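Local coordinates for protein beta-agarase B (Zobellia galactanivorans, PDB 4ATF) that hydrolyses the beta-1,4-galactosidic linkages of agarose in a random, anomer-retaining manner, giving mainly tetrameric products, at residues Ser287-Glu290 and Asn291-Gly295; Thr247-Gly250 and Leu251-Glu254. The protein carries 1 engineered substitution. All blocks are in the same frame, centred on the assembly; numbering follows the deposited sequence.

Interaction 1 of 2, residues Ser287-Glu290 and Asn291-Gly295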
# COMPACT_ATOMS: atom_id res chain seq x y z
N SER A 287 -16.73 -7.92 -14.98
CA SER A 287 -16.59 -8.41 -16.34
C SER A 287 -15.51 -7.63 -17.14
O SER A 287 -15.07 -8.12 -18.22
CB SER A 287 -17.96 -8.44 -17.08
OG SER A 287 -18.27 -7.14 -17.54
N ASN A 288 -15.12 -6.43 -16.70
CA ASN A 288 -14.06 -5.69 -17.38
C ASN A 288 -12.78 -6.00 -16.61
O ASN A 288 -12.59 -5.48 -15.51
CB ASN A 288 -14.36 -4.17 -17.56
CG ASN A 288 -13.29 -3.44 -18.42
OD1 ASN A 288 -12.11 -3.47 -18.10
ND2 ASN A 288 -13.72 -2.81 -19.52
N ILE A 289 -11.95 -6.92 -17.16
CA ILE A 289 -10.69 -7.34 -16.54
C ILE A 289 -9.70 -6.18 -16.40
O ILE A 289 -9.07 -6.04 -15.33
CB ILE A 289 -9.97 -8.52 -17.30
CG1 ILE A 289 -10.85 -9.75 -17.44
CG2 ILE A 289 -8.60 -8.89 -16.63
CD1 ILE A 289 -11.28 -10.31 -16.09
N GLU A 290 -9.50 -5.40 -17.47
CA GLU A 290 -8.52 -4.32 -17.44
C GLU A 290 -8.82 -3.31 -16.28
O GLU A 290 -7.89 -2.81 -15.63
CB GLU A 290 -8.45 -3.58 -18.78
CG GLU A 290 -7.23 -2.64 -18.80
CD GLU A 290 -7.28 -1.52 -19.84
OE1 GLU A 290 -8.15 -1.50 -20.74
OE2 GLU A 290 -6.41 -0.63 -19.72
N ASN A 291 -10.11 -3.02 -16.05
CA ASN A 291 -10.47 -2.06 -15.02
C ASN A 291 -10.12 -2.59 -13.63
O ASN A 291 -9.92 -1.80 -12.70
CB ASN A 291 -11.96 -1.74 -15.05
CG ASN A 291 -12.35 -0.80 -16.19
OD1 ASN A 291 -11.51 -0.10 -16.77
ND2 ASN A 291 -13.64 -0.80 -16.53
N ASN A 292 -10.09 -3.92 -13.49
CA ASN A 292 -9.77 -4.55 -12.23
C ASN A 292 -8.39 -5.23 -12.20
O ASN A 292 -8.18 -6.16 -11.44
CB ASN A 292 -10.87 -5.57 -11.90
CG ASN A 292 -12.21 -4.87 -11.75
OD1 ASN A 292 -12.47 -4.31 -10.70
ND2 ASN A 292 -13.02 -4.86 -12.80
N THR A 293 -7.45 -4.68 -12.96
CA THR A 293 -6.09 -5.13 -12.96
C THR A 293 -5.17 -3.97 -12.47
O THR A 293 -5.17 -2.89 -13.05
CB THR A 293 -5.64 -5.62 -14.38
OG1 THR A 293 -6.50 -6.70 -14.77
CG2 THR A 293 -4.20 -6.14 -14.38
N PHE A 294 -4.42 -4.23 -11.40
CA PHE A 294 -3.51 -3.26 -10.79
C PHE A 294 -2.12 -3.60 -11.37
O PHE A 294 -1.73 -4.79 -11.36
CB PHE A 294 -3.56 -3.45 -9.26
CG PHE A 294 -2.64 -2.53 -8.49
CD1 PHE A 294 -2.37 -1.21 -8.95
CD2 PHE A 294 -2.01 -2.99 -7.34
CE1 PHE A 294 -1.48 -0.35 -8.22
CE2 PHE A 294 -1.17 -2.15 -6.59
CZ PHE A 294 -0.89 -0.82 -7.02
N GLY A 295 -1.43 -2.60 -11.93
CA GLY A 295 -0.13 -2.84 -12.60
C GLY A 295 0.94 -2.04 -11.88
O GLY A 295 0.71 -0.85 -11.53

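Interaction 2 of 2, residues Thr247-Gly250 and Leu251-Glu254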
# COMPACT_ATOMS: atom_id res chain seq x y z
N THR A 247 7.16 5.03 27.00
CA THR A 247 8.24 4.14 26.52
C THR A 247 7.94 3.90 25.03
O THR A 247 8.22 2.79 24.51
CB THR A 247 8.24 2.79 27.32
OG1 THR A 247 6.88 2.32 27.37
CG2 THR A 247 8.84 2.97 28.78
N ARG A 248 7.37 4.92 24.35
CA ARG A 248 7.00 4.75 22.93
C ARG A 248 8.18 4.42 22.04
O ARG A 248 9.27 5.06 22.17
CB ARG A 248 6.35 6.02 22.38
CG ARG A 248 4.91 6.23 22.90
CD ARG A 248 4.31 7.49 22.32
NE ARG A 248 4.84 8.64 23.04
CZ ARG A 248 4.39 9.89 22.90
NH1 ARG A 248 3.38 10.16 22.05
NH2 ARG A 248 4.96 10.87 23.61
N THR A 249 8.03 3.45 21.15
CA THR A 249 9.12 3.11 20.22
C THR A 249 9.05 3.95 18.89
O THR A 249 10.04 4.10 18.14
CB THR A 249 9.08 1.60 19.82
OG1 THR A 249 7.87 1.35 19.08
CG2 THR A 249 9.15 0.71 21.07
N GLY A 250 7.87 4.41 18.55
CA GLY A 250 7.64 5.00 17.20
C GLY A 250 7.60 3.88 16.16
O GLY A 250 7.48 2.67 16.52
N LEU A 251 7.77 4.26 14.90
CA LEU A 251 7.82 3.27 13.78
C LEU A 251 9.25 2.70 13.65
O LEU A 251 10.04 3.11 12.81
CB LEU A 251 7.33 3.93 12.48
CG LEU A 251 5.82 4.38 12.50
CD1 LEU A 251 5.51 5.29 11.30
CD2 LEU A 251 4.92 3.16 12.47
N ASN A 252 9.61 1.78 14.53
CA ASN A 252 11.02 1.34 14.65
C ASN A 252 11.21 -0.07 14.09
O ASN A 252 12.35 -0.50 13.87
CB ASN A 252 11.47 1.33 16.13
CG ASN A 252 10.76 0.19 16.96
OD1 ASN A 252 9.50 0.15 17.02
ND2 ASN A 252 11.54 -0.77 17.47
N LYS A 253 10.12 -0.82 13.89
CA LYS A 253 10.32 -2.25 13.57
C LYS A 253 10.58 -2.45 12.08
O LYS A 253 9.93 -1.79 11.25
CB LYS A 253 9.06 -3.06 13.99
CG LYS A 253 8.83 -3.07 15.55
CD LYS A 253 7.52 -3.72 15.94
CE LYS A 253 7.44 -3.70 17.49
NZ LYS A 253 5.99 -3.96 18.04
N GLU A 254 11.48 -3.36 11.72
CA GLU A 254 11.69 -3.68 10.28
C GLU A 254 10.38 -4.22 9.66
O GLU A 254 9.49 -4.79 10.40
CB GLU A 254 12.89 -4.66 10.11
CG GLU A 254 12.57 -6.07 10.58
CD GLU A 254 13.76 -7.00 10.57
OE1 GLU A 254 14.84 -6.64 9.99
OE2 GLU A 254 13.62 -8.09 11.17

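Interaction 1 of 2, residues Ser287-Glu290 and Asn291-Gly295
The carboxamides of Asn288 and Asn291 lie one over the other, their planes only 9° apart, with Asn291 ND2 above Asn288 CG at 3.3 Å. The stack is offset rather than in register, and the polar atoms at the edges also bond. Asn288 OD1 accepts the backbone N of the same Asn291 at 2.9 Å, the donor tilted somewhat from the carbonyl plane; Asn291 OD1 turns to Asn121 through a weak hydrogen bond. With CG trans to its own backbone N (chi1 -174°), Asn288 carries its amide forward along the chain to that N-H. A third amide uses its edge: Asn292 ND2 reaches Asn288 O at 2.8 Å nearly within its own plane, while its OD1 takes a hydrogen bond with Ser122 OG.

Between these side chains and the strand the backbone makes two overlapping turns, the first of type I. Ile289 O is gripped from opposite faces of its carbonyl plane, by Asn292 N at 3.0 Å and by Thr293 OG1, which donates its proton over 2.7 Å. The second turn closes with Thr293 N and Glu290 O at 3.3 Å, the donor again well above the carbonyl plane. Ile289 CG2 brushes the Thr293 hydroxyl, and both side chains also rest on Trp86 of strand 82-89.

These turns lead from helix 283-286 into strand 293-306 of the GH16 beta-sandwich, where the backbones of Phe294 and Gly295 bond to those of Met85 and Lys118. Polar bonds probably do much to set the direction in which the chain enters the strand. The OD1 bond of Asn288 and the hydroxyl bond of Thr293 hold those two side chains in their rotations, and buried Asn292 has both ends of its amide engaged.

Interaction 2 of 2, residues Thr247-Gly250 and Leu251-Glu254
Gly250 O draws two groups toward it: the backbone N of Asn252 donates a weak bond over 3.0 Å, bent to 123° at the hydrogen, and Thr249 OG1 stands 2.9 Å away as a possible second donor. The first pairing, from one residue to the next but one, closes an inverse gamma turn centred on Leu251. The turn lies in the long loop between helix 226-229 and strand 255-262 of the GH16 beta-sandwich.

Gly250 enters the turn with a positive phi of 74°, a backbone setting that favours glycine, and its N is bonded to Thr235 OG1 in the same loop. At the apex the Leu251 side chain leaves the turn, with CB still 3.7 Å from Gly250 C, and packs on Gln137 and Ile139 of strand 137-145 and on His168 and Val170 of strand 164-172. Its carbonyl O accepts Trp205 NE1, so that oxygen is satisfied where the aliphatic part is buried. That side chain comes within about 6 Å of the side chain of Glu138, the probable nucleophile, but stays about 11 Å from the bound galactose, too far for direct contact with it. Beyond the turn, Lys253 forms a salt bridge with Asp134 and joins the loop to the approach to strand 137-145.

Asn252 folds back toward Thr249. Its CG is wedged between its own backbone N and carbonyl carbon (chi1 70°), which brings it across the threonine side chain: Asn252 CB lies 3.7 Å from Thr249 O, and Asn252 CG rests 3.6 Å from Thr249 CB.

Overall arrangement
Both contacts are local turns that precede a strand of the same beta-sandwich, but on opposite sides of the chain's centre, with centres about 37 Å apart and no touch between them. Interaction 1 is a surface contact dominated by asparagine amides and a hydroxyl, with five hydrogen bonds, some of them well off the carbonyl plane. Interaction 2 is partly buried; one weak backbone bond shapes its gamma turn, and a leucine directed into the protein ties it to the strand carrying the probable nucleophile. The strands they lead into, 293-306 and 255-262, are linked through Phe294, whose side chain touches Ile259 and Thr261.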